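Local coordinates for protein HAD hydrolase, family IA, variant 3 (PDB 6W04) that binds a magnesium ion and is probably a hydrolase of the haloacid dehalogenase superfamily, its natural substrate not established, at residues D15-M26 with E71-L80; D132-T140 with I149-L157. All coordinates share one frame; numbering follows the deposited sequence. Where two conformers were deposited one is given.

Interaction 1: D15-M26 with E71-L80; sequences DTPLHAFCWKEM and EKENLYRTML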
loop_
_atom_site.group_PDB
_atom_site.type_symbol
_atom_site.label_atom_id
_atom_site.label_comp_id
_atom_site.label_asym_id
_atom_site.label_seq_id
_atom_site.Cartn_x
_atom_site.Cartn_y
_atom_site.Cartn_z
ATOM N N ASP A 15 -1.136 -8.233 3.774
ATOM C CA ASP A 15 -2.051 -8.094 4.907
ATOM C C ASP A 15 -3.503 -7.944 4.490
ATOM O O ASP A 15 -4.358 -7.687 5.342
ATOM C CB ASP A 15 -1.635 -6.907 5.790
ATOM C CG ASP A 15 -1.655 -5.566 5.042
ATOM O OD1 ASP A 15 -1.616 -5.552 3.790
ATOM O OD2 ASP A 15 -1.709 -4.516 5.717
ATOM N N THR A 16 -3.827 -8.130 3.213
ATOM C CA THR A 16 -5.235 -8.024 2.841
ATOM C C THR A 16 -6.130 -9.004 3.605
ATOM O O THR A 16 -7.193 -8.569 4.088
ATOM C CB THR A 16 -5.390 -8.175 1.324
ATOM O OG1 THR A 16 -4.667 -7.113 0.691
ATOM C CG2 THR A 16 -6.894 -8.094 0.936
ATOM N N PRO A 17 -5.779 -10.290 3.774
ATOM C CA PRO A 17 -6.671 -11.168 4.552
ATOM C C PRO A 17 -6.919 -10.657 5.958
ATOM O O PRO A 17 -8.052 -10.747 6.462
ATOM C CB PRO A 17 -5.935 -12.516 4.542
ATOM C CG PRO A 17 -5.162 -12.506 3.240
ATOM C CD PRO A 17 -4.659 -11.052 3.177
ATOM N N LEU A 18 -5.894 -10.088 6.600
ATOM C CA LEU A 18 -6.088 -9.531 7.931
ATOM C C LEU A 18 -7.050 -8.341 7.913
ATOM O O LEU A 18 -7.912 -8.220 8.795
ATOM C CB LEU A 18 -4.732 -9.124 8.521
ATOM C CG LEU A 18 -4.793 -8.610 9.946
ATOM C CD1 LEU A 18 -5.669 -9.535 10.823
ATOM C CD2 LEU A 18 -3.359 -8.540 10.524
ATOM N N HIS A 19 -6.921 -7.441 6.927
ATOM C CA HIS A 19 -7.910 -6.363 6.801
ATOM C C HIS A 19 -9.316 -6.927 6.635
ATOM O O HIS A 19 -10.266 -6.421 7.239
ATOM C CB HIS A 19 -7.557 -5.426 5.628
ATOM C CG HIS A 19 -6.379 -4.546 5.901
ATOM N ND1 HIS A 19 -6.429 -3.500 6.802
ATOM C CD2 HIS A 19 -5.109 -4.578 5.431
ATOM C CE1 HIS A 19 -5.240 -2.919 6.865
ATOM N NE2 HIS A 19 -4.419 -3.560 6.049
ATOM N N ALA A 20 -9.466 -7.981 5.821
ATOM C CA ALA A 20 -10.775 -8.605 5.641
ATOM C C ALA A 20 -11.331 -9.136 6.960
ATOM O O ALA A 20 -12.509 -8.924 7.266
ATOM C CB ALA A 20 -10.682 -9.739 4.616
ATOM N N PHE A 21 -10.490 -9.815 7.760
ATOM C CA PHE A 21 -10.925 -10.313 9.070
ATOM C C PHE A 21 -11.392 -9.185 9.964
ATOM O O PHE A 21 -12.377 -9.337 10.691
ATOM C CB PHE A 21 -9.798 -11.025 9.828
ATOM C CG PHE A 21 -9.237 -12.205 9.141
ATOM C CD1 PHE A 21 -9.934 -12.850 8.140
ATOM C CD2 PHE A 21 -7.982 -12.679 9.512
ATOM C CE1 PHE A 21 -9.396 -13.957 7.507
ATOM C CE2 PHE A 21 -7.441 -13.774 8.888
ATOM C CZ PHE A 21 -8.148 -14.417 7.885
ATOM N N CYS A 22 -10.630 -8.084 10.004
ATOM C CA CYS A 22 -10.991 -6.965 10.870
ATOM C C CYS A 22 -12.296 -6.324 10.433
ATOM O O CYS A 22 -13.124 -5.975 11.281
ATOM C CB CYS A 22 -9.889 -5.912 10.898
ATOM S SG CYS A 22 -8.398 -6.562 11.630
ATOM N N TRP A 23 -12.519 -6.176 9.126
ATOM C CA TRP A 23 -13.808 -5.611 8.725
ATOM C C TRP A 23 -14.944 -6.591 8.971
ATOM O O TRP A 23 -16.077 -6.168 9.234
ATOM C CB TRP A 23 -13.811 -5.183 7.243
ATOM C CG TRP A 23 -13.149 -3.852 7.059
ATOM C CD1 TRP A 23 -11.993 -3.589 6.373
ATOM C CD2 TRP A 23 -13.601 -2.603 7.589
ATOM N NE1 TRP A 23 -11.707 -2.236 6.433
ATOM C CE2 TRP A 23 -12.677 -1.615 7.184
ATOM C CE3 TRP A 23 -14.687 -2.226 8.401
ATOM C CZ2 TRP A 23 -12.808 -0.274 7.551
ATOM C CZ3 TRP A 23 -14.817 -0.898 8.763
ATOM C CH2 TRP A 23 -13.881 0.066 8.347
ATOM N N LYS A 24 -14.687 -7.892 8.840
ATOM C CA LYS A 24 -15.744 -8.853 9.114
ATOM C C LYS A 24 -16.097 -8.849 10.588
ATOM O O LYS A 24 -17.280 -8.891 10.965
ATOM C CB LYS A 24 -15.326 -10.259 8.641
ATOM C CG LYS A 24 -15.407 -10.356 7.127
ATOM C CD LYS A 24 -14.857 -11.692 6.619
ATOM C CE LYS A 24 -14.871 -11.723 5.106
ATOM N NZ LYS A 24 -14.366 -13.006 4.580
ATOM N N GLU A 25 -15.080 -8.784 11.437
ATOM C CA GLU A 25 -15.323 -8.693 12.872
ATOM C C GLU A 25 -16.075 -7.412 13.219
ATOM O O GLU A 25 -16.997 -7.438 14.043
ATOM C CB GLU A 25 -13.986 -8.800 13.633
ATOM C CG GLU A 25 -14.098 -8.617 15.154
ATOM C CD GLU A 25 -14.813 -9.769 15.887
ATOM O OE1 GLU A 25 -15.427 -9.495 16.946
ATOM O OE2 GLU A 25 -14.761 -10.941 15.428
ATOM N N MET A 26 -15.715 -6.284 12.590
ATOM C CA MET A 26 -16.418 -5.027 12.865
ATOM C C MET A 26 -17.871 -5.100 12.427
ATOM O O MET A 26 -18.768 -4.624 13.136
ATOM C CB MET A 26 -15.756 -3.843 12.143
ATOM C CG MET A 26 -14.368 -3.477 12.668
ATOM S SD MET A 26 -14.398 -3.110 14.439
ATOM C CE MET A 26 -15.362 -1.614 14.330
ATOM N N GLU A 71 -11.695 2.455 15.388
ATOM C CA GLU A 71 -11.948 1.164 16.034
ATOM C C GLU A 71 -11.473 0.008 15.162
ATOM O O GLU A 71 -10.895 -0.962 15.668
ATOM C CB GLU A 71 -13.436 0.979 16.354
ATOM C CG GLU A 71 -13.973 1.924 17.410
ATOM C CD GLU A 71 -15.401 1.586 17.863
ATOM O OE1 GLU A 71 -15.965 0.551 17.425
ATOM O OE2 GLU A 71 -15.956 2.370 18.663
ATOM N N LYS A 72 -11.758 0.055 13.850
ATOM C CA LYS A 72 -11.264 -1.002 12.975
ATOM C C LYS A 72 -9.740 -1.013 12.925
ATOM O O LYS A 72 -9.119 -2.085 12.930
ATOM C CB LYS A 72 -11.843 -0.846 11.563
ATOM C CG LYS A 72 -11.244 -1.871 10.562
ATOM C CD LYS A 72 -10.024 -1.330 9.818
ATOM C CE LYS A 72 -9.310 -2.460 9.028
ATOM N NZ LYS A 72 -8.190 -1.874 8.236
ATOM N N GLU A 73 -9.111 0.162 12.858
ATOM C CA GLU A 73 -7.656 0.186 12.753
ATOM C C GLU A 73 -6.985 -0.246 14.045
ATOM O O GLU A 73 -5.921 -0.873 13.997
ATOM C CB GLU A 73 -7.154 1.574 12.314
ATOM C CG GLU A 73 -7.628 1.974 10.912
ATOM C CD GLU A 73 -7.152 1.076 9.733
ATOM O OE1 GLU A 73 -6.595 -0.032 9.910
ATOM O OE2 GLU A 73 -7.362 1.499 8.579
ATOM N N ASN A 74 -7.587 0.057 15.198
ATOM C CA ASN A 74 -7.069 -0.480 16.447
ATOM C C ASN A 74 -7.096 -2.010 16.447
ATOM O O ASN A 74 -6.139 -2.656 16.900
ATOM C CB ASN A 74 -7.870 0.084 17.618
ATOM C CG ASN A 74 -7.509 -0.565 18.920
ATOM O OD1 ASN A 74 -8.366 -1.113 19.609
ATOM N ND2 ASN A 74 -6.227 -0.530 19.260
ATOM N N LEU A 75 -8.182 -2.609 15.956
ATOM C CA LEU A 75 -8.229 -4.071 15.858
ATOM C C LEU A 75 -7.143 -4.579 14.908
ATOM O O LEU A 75 -6.398 -5.510 15.231
ATOM C CB LEU A 75 -9.619 -4.532 15.414
ATOM C CG LEU A 75 -9.882 -6.031 15.127
ATOM C CD1 LEU A 75 -9.446 -6.941 16.279
ATOM C CD2 LEU A 75 -11.388 -6.288 14.814
ATOM N N TYR A 76 -7.009 -3.944 13.744
ATOM C CA TYR A 76 -5.996 -4.348 12.775
ATOM C C TYR A 76 -4.583 -4.275 13.354
ATOM O O TYR A 76 -3.796 -5.225 13.217
ATOM C CB TYR A 76 -6.119 -3.478 11.522
ATOM C CG TYR A 76 -4.910 -3.525 10.628
ATOM C CD1 TYR A 76 -4.711 -4.600 9.760
ATOM C CD2 TYR A 76 -3.960 -2.502 10.646
ATOM C CE1 TYR A 76 -3.574 -4.659 8.938
ATOM C CE2 TYR A 76 -2.830 -2.538 9.803
ATOM C CZ TYR A 76 -2.662 -3.646 8.952
ATOM O OH TYR A 76 -1.566 -3.724 8.118
ATOM N N ARG A 77 -4.236 -3.151 13.997
ATOM C CA ARG A 77 -2.891 -2.982 14.551
ATOM C C ARG A 77 -2.574 -4.050 15.574
ATOM O O ARG A 77 -1.447 -4.548 15.631
ATOM C CB ARG A 77 -2.743 -1.625 15.237
ATOM C CG ARG A 77 -2.658 -0.491 14.325
ATOM C CD ARG A 77 -2.758 0.783 15.124
ATOM N NE ARG A 77 -3.510 1.749 14.354
ATOM C CZ ARG A 77 -4.346 2.630 14.880
ATOM N NH1 ARG A 77 -4.986 3.459 14.080
ATOM N NH2 ARG A 77 -4.530 2.678 16.197
ATOM N N THR A 78 -3.548 -4.368 16.425
ATOM C CA THR A 78 -3.351 -5.365 17.464
ATOM C C THR A 78 -3.112 -6.739 16.852
ATOM O O THR A 78 -2.189 -7.461 17.250
ATOM C CB THR A 78 -4.574 -5.359 18.377
ATOM O OG1 THR A 78 -4.670 -4.074 18.992
ATOM C CG2 THR A 78 -4.450 -6.414 19.447
ATOM N N MET A 79 -3.929 -7.102 15.862
ATOM C CA MET A 79 -3.764 -8.384 15.176
ATOM C C MET A 79 -2.445 -8.451 14.406
ATOM O O MET A 79 -1.733 -9.463 14.464
ATOM C CB MET A 79 -4.947 -8.620 14.234
ATOM C CG MET A 79 -6.303 -8.699 14.970
ATOM S SD MET A 79 -6.514 -10.210 15.995
ATOM C CE MET A 79 -6.120 -11.478 14.776
ATOM N N LEU A 80 -2.117 -7.390 13.660
ATOM C CA LEU A 80 -0.873 -7.342 12.910
ATOM C C LEU A 80 0.338 -7.534 13.822
ATOM O O LEU A 80 1.239 -8.324 13.511
ATOM C CB LEU A 80 -0.753 -6.023 12.133
ATOM C CG LEU A 80 0.557 -5.969 11.325
ATOM C CD1 LEU A 80 0.454 -7.039 10.194
ATOM C CD2 LEU A 80 0.779 -4.610 10.718
HETATM O O HOH W 1 -9.208 -0.573 5.999
#
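K72 reaches from helix 71-80 into helix 16-26 as a knob among H19, C22, W23 and M26. Its CG stands over the face of the W23 six-membered ring, 3.6 Å from the centroid, a CH-pi contact, and CE lies 3.5 Å from W23 NE1. With CG anti to the backbone N (chi1 175°) and a bend at chi2, the chain crosses the indole and delivers NZ to H19 ND1 at 2.8 Å, in the imidazole plane. ND1 thus acts as acceptor, consistent with the hydrogen lying on NE2, which makes a bent bond of 2.9 Å to D15 OD2, met from above the carboxylate plane and tilted from the imidazole plane. The same oxygen receives Y76 OH at 2.5 Å on its anti lone pair. H19 and Y76 form an offset stack, centroids 4.0 Å apart and planes 17° from parallel. Beyond this polar row, C22 SG packs against the Y76 backbone and L75 CG, L18 spreads its two methyls over M79 and L80, and M26 bends over the backbone of K72. K72 NZ also makes a salt bridge with E73 OE1 and donates to a water that accepts from W23 NE1 as well; N48 and N115 bind the E73 carboxylate. N9, a magnesium ligand, donates to D15 OD2 through ND2, while helix 48-56 packs against W23. The axes of 16-26 and 71-80 approach to 9.3 Å at 134°, within the helical cap inserted after the first core strand, as in many HAD hydrolases. Three donors grip D15 OD2, and bonds at both ring nitrogens fix the rotation of H19; the chain of bonds thus couples the cap helices to N9 of the metal site.

Interaction 2: D132-T140 with I149-L157; sequences DKIIFNDFT and IYLKASKKL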
loop_
_atom_site.group_PDB
_atom_site.type_symbol
_atom_site.label_atom_id
_atom_site.label_comp_id
_atom_site.label_asym_id
_atom_site.label_seq_id
_atom_site.Cartn_x
_atom_site.Cartn_y
_atom_site.Cartn_z
ATOM N N ASP A 132 11.813 9.714 8.532
ATOM C CA ASP A 132 11.256 11.015 8.174
ATOM C C ASP A 132 10.921 11.142 6.683
ATOM O O ASP A 132 10.190 12.063 6.314
ATOM C CB ASP A 132 12.231 12.121 8.601
ATOM C CG ASP A 132 11.745 13.520 8.238
ATOM O OD1 ASP A 132 10.588 13.869 8.548
ATOM O OD2 ASP A 132 12.542 14.284 7.647
ATOM N N LYS A 133 11.410 10.235 5.834
ATOM C CA LYS A 133 11.076 10.219 4.407
ATOM C C LYS A 133 10.006 9.194 4.046
ATOM O O LYS A 133 9.701 9.033 2.861
ATOM C CB LYS A 133 12.333 9.959 3.564
ATOM C CG LYS A 133 13.439 11.024 3.754
ATOM C CD LYS A 133 14.649 10.746 2.877
ATOM C CE LYS A 133 15.697 11.844 3.036
ATOM N NZ LYS A 133 16.960 11.538 2.300
ATOM N N ILE A 134 9.452 8.481 5.024
ATOM C CA ILE A 134 8.306 7.614 4.767
ATOM C C ILE A 134 7.078 8.500 4.595
ATOM O O ILE A 134 6.781 9.345 5.446
ATOM C CB ILE A 134 8.111 6.605 5.910
ATOM C CG1 ILE A 134 9.269 5.594 5.969
ATOM C CG2 ILE A 134 6.757 5.894 5.791
ATOM C CD1 ILE A 134 9.220 4.671 7.169
ATOM N N ILE A 135 6.382 8.349 3.474
ATOM C CA ILE A 135 5.199 9.154 3.191
ATOM C C ILE A 135 3.983 8.372 3.645
ATOM O O ILE A 135 3.786 7.221 3.235
ATOM C CB ILE A 135 5.089 9.519 1.699
ATOM C CG1 ILE A 135 6.380 10.194 1.210
ATOM C CG2 ILE A 135 3.865 10.424 1.466
ATOM C CD1 ILE A 135 6.858 11.322 2.097
ATOM N N PHE A 136 3.166 8.995 4.488
ATOM C CA PHE A 136 1.942 8.376 4.968
ATOM C C PHE A 136 0.818 9.407 4.951
ATOM O O PHE A 136 1.042 10.600 4.734
ATOM C CB PHE A 136 2.130 7.788 6.373
ATOM C CG PHE A 136 2.447 8.803 7.415
ATOM C CD1 PHE A 136 1.435 9.400 8.150
ATOM C CD2 PHE A 136 3.773 9.165 7.674
ATOM C CE1 PHE A 136 1.720 10.342 9.120
ATOM C CE2 PHE A 136 4.074 10.116 8.656
ATOM C CZ PHE A 136 3.056 10.712 9.380
ATOM N N ASN A 137 -0.403 8.939 5.196
ATOM C CA ASN A 137 -1.558 9.830 5.222
ATOM C C ASN A 137 -1.525 10.694 6.474
ATOM O O ASN A 137 -1.985 10.289 7.547
ATOM C CB ASN A 137 -2.864 9.051 5.153
ATOM C CG ASN A 137 -4.064 9.965 5.217
ATOM O OD1 ASN A 137 -3.944 11.166 4.960
ATOM N ND2 ASN A 137 -5.218 9.421 5.602
ATOM N N ASP A 138 -1.006 11.906 6.338
ATOM C CA ASP A 138 -1.087 12.902 7.395
ATOM C C ASP A 138 -2.101 13.980 7.069
ATOM O O ASP A 138 -2.016 15.082 7.616
ATOM C CB ASP A 138 0.279 13.532 7.651
ATOM C CG ASP A 138 0.821 14.275 6.437
ATOM O OD1 ASP A 138 0.153 14.281 5.371
ATOM O OD2 ASP A 138 1.921 14.863 6.561
ATOM N N PHE A 139 -3.018 13.693 6.143
ATOM C CA PHE A 139 -4.162 14.547 5.840
ATOM C C PHE A 139 -3.750 15.857 5.184
ATOM O O PHE A 139 -4.477 16.843 5.242
ATOM C CB PHE A 139 -5.001 14.802 7.091
ATOM C CG PHE A 139 -5.466 13.540 7.754
ATOM C CD1 PHE A 139 -6.602 12.883 7.305
ATOM C CD2 PHE A 139 -4.749 12.994 8.807
ATOM C CE1 PHE A 139 -7.023 11.712 7.905
ATOM C CE2 PHE A 139 -5.164 11.827 9.412
ATOM C CZ PHE A 139 -6.301 11.182 8.961
ATOM N N THR A 140 -2.594 15.875 4.525
ATOM C CA THR A 140 -2.134 17.062 3.822
ATOM C C THR A 140 -2.167 16.891 2.306
ATOM O O THR A 140 -1.671 17.763 1.586
ATOM C CB THR A 140 -0.720 17.438 4.274
ATOM O OG1 THR A 140 0.218 16.470 3.792
ATOM C CG2 THR A 140 -0.637 17.516 5.805
ATOM N N ILE A 149 0.412 11.438 -3.500
ATOM C CA ILE A 149 1.297 10.705 -2.589
ATOM C C ILE A 149 2.629 10.354 -3.249
ATOM O O ILE A 149 3.672 10.336 -2.576
ATOM C CB ILE A 149 0.588 9.449 -2.028
ATOM C CG1 ILE A 149 1.346 8.910 -0.817
ATOM C CG2 ILE A 149 0.444 8.320 -3.078
ATOM C CD1 ILE A 149 0.602 7.772 -0.131
ATOM N N TYR A 150 2.646 10.099 -4.560
ATOM C CA TYR A 150 3.916 9.707 -5.169
ATOM C C TYR A 150 4.763 10.906 -5.582
ATOM O O TYR A 150 5.998 10.825 -5.527
ATOM C CB TYR A 150 3.679 8.751 -6.357
ATOM C CG TYR A 150 3.318 7.374 -5.841
ATOM C CD1 TYR A 150 4.177 6.708 -4.970
ATOM C CD2 TYR A 150 2.104 6.764 -6.170
ATOM C CE1 TYR A 150 3.862 5.466 -4.453
ATOM C CE2 TYR A 150 1.771 5.500 -5.650
ATOM C CZ TYR A 150 2.651 4.866 -4.778
ATOM O OH TYR A 150 2.364 3.616 -4.246
ATOM N N LEU A 151 4.135 12.020 -5.979
ATOM C CA LEU A 151 4.879 13.270 -6.126
ATOM C C LEU A 151 5.525 13.672 -4.811
ATOM O O LEU A 151 6.668 14.148 -4.779
ATOM C CB LEU A 151 3.949 14.378 -6.608
ATOM C CG LEU A 151 3.276 14.054 -7.936
ATOM C CD1 LEU A 151 2.241 15.114 -8.281
ATOM C CD2 LEU A 151 4.335 13.930 -9.021
ATOM N N LYS A 152 4.793 13.494 -3.712
ATOM C CA LYS A 152 5.321 13.810 -2.392
ATOM C C LYS A 152 6.550 12.960 -2.077
ATOM O O LYS A 152 7.563 13.473 -1.578
ATOM C CB LYS A 152 4.210 13.591 -1.365
ATOM C CG LYS A 152 4.408 14.198 -0.017
ATOM C CD LYS A 152 3.056 14.275 0.717
ATOM C CE LYS A 152 3.215 14.670 2.203
ATOM N NZ LYS A 152 3.657 16.085 2.387
ATOM N N ALA A 153 6.489 11.663 -2.396
ATOM C CA ALA A 153 7.617 10.771 -2.140
ATOM C C ALA A 153 8.816 11.112 -3.020
ATOM O O ALA A 153 9.965 11.103 -2.550
ATOM C CB ALA A 153 7.190 9.321 -2.359
ATOM N N SER A 154 8.584 11.399 -4.302
ATOM C CA SER A 154 9.720 11.711 -5.163
ATOM C C SER A 154 10.378 13.020 -4.745
ATOM O O SER A 154 11.611 13.128 -4.743
ATOM C CB SER A 154 9.283 11.754 -6.630
ATOM O OG SER A 154 8.244 12.685 -6.825
ATOM N N LYS A 155 9.573 14.017 -4.372
ATOM C CA LYS A 155 10.134 15.283 -3.912
ATOM C C LYS A 155 10.914 15.100 -2.615
ATOM O O LYS A 155 11.943 15.754 -2.407
ATOM C CB LYS A 155 9.022 16.319 -3.734
ATOM C CG LYS A 155 9.484 17.649 -3.144
ATOM C CD LYS A 155 8.343 18.659 -3.139
ATOM C CE LYS A 155 8.605 19.825 -2.205
ATOM N NZ LYS A 155 7.421 20.732 -2.151
ATOM N N LYS A 156 10.445 14.210 -1.736
ATOM C CA LYS A 156 11.172 13.934 -0.498
ATOM C C LYS A 156 12.541 13.326 -0.786
ATOM O O LYS A 156 13.520 13.632 -0.102
ATOM C CB LYS A 156 10.349 13.007 0.401
ATOM C CG LYS A 156 10.720 13.048 1.868
ATOM C CD LYS A 156 10.333 14.366 2.512
ATOM C CE LYS A 156 10.555 14.343 4.007
ATOM N NZ LYS A 156 10.163 15.628 4.626
ATOM N N LEU A 157 12.635 12.471 -1.803
ATOM C CA LEU A 157 13.923 11.888 -2.155
ATOM C C LEU A 157 14.741 12.785 -3.075
ATOM O O LEU A 157 15.897 12.454 -3.368
ATOM C CB LEU A 157 13.719 10.519 -2.803
ATOM C CG LEU A 157 13.122 9.444 -1.893
ATOM C CD1 LEU A 157 13.051 8.106 -2.625
ATOM C CD2 LEU A 157 13.945 9.327 -0.618
HETATM O O HOH W 2 3.325 16.322 5.173
#
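Strand 135-137, an outermost strand of the parallel Rossmann-like sheet of the HAD core, is covered on one side by helix 149-157, which follows it in the chain and runs back at 148° to it, the strand-to-helix half of a crossover. I135 is the apolar centre. Its CG1 rests on A153, 3.6 Å from A153 CA, whereas the I135 and I149 side chains pass in opposite directions, I135 CG2 lying 3.7 Å from I149 CG1 and also meeting the methylenes of K152. Towards the start of the strand, K156 lies obliquely against K133, its CG 3.8 Å from K133 CA. A bend at chi2 (70°) brings K156 CE within 3.3 Å of D132 O; its NZ stays 4.1 Å from D132 OD2, too far for a salt bridge. K133 in turn slants across L157, its CD against L157 CD2. Past the strand, K152 turns at its last torsion (chi4 69°) and reaches D138 through a water, which accepts from K152 NZ at 2.8 Å and donates to D138 OD2. D138 OD1 takes both the backbone N and OG1 of T140 from one face of the carboxylate, the first bond making an Asx turn, and N137 OD1 makes another with F139 N. Backbone bonds from I135 and N137 to strand 105-112 anchor the edge strand, and the I149 side chain touches A108 there. Across the interface the direct contacts are mainly dispersive, lysine methylenes extending the apolar surface with ammonium groups at its border; weak K156-D132 attraction is likely, and the D138-K152 attraction is probably weakened by the intervening water.

How the interactions relate
From the N terminus, the chain leaves strand 3-7 at the magnesium ligand D7, passes N9 in the following loop and enters helix 16-31. Interaction 1 closes a largely helical excursion when helix 62-82 comes back against it, near the junction of cap and core. The chain then builds strand 105-112 and helix 113-123 before interaction 2 closes a much shorter loop, joining edge strand 135-137 to the next helix. The two are in series, neither nested nor crossed, with centres about 25 Å apart and nearest atoms about 9 Å apart. Interaction 1 ties the cap together; interaction 2 seats a helix on the core sheet, whose strands 3-7 and 164-168 carry metal-binding residues.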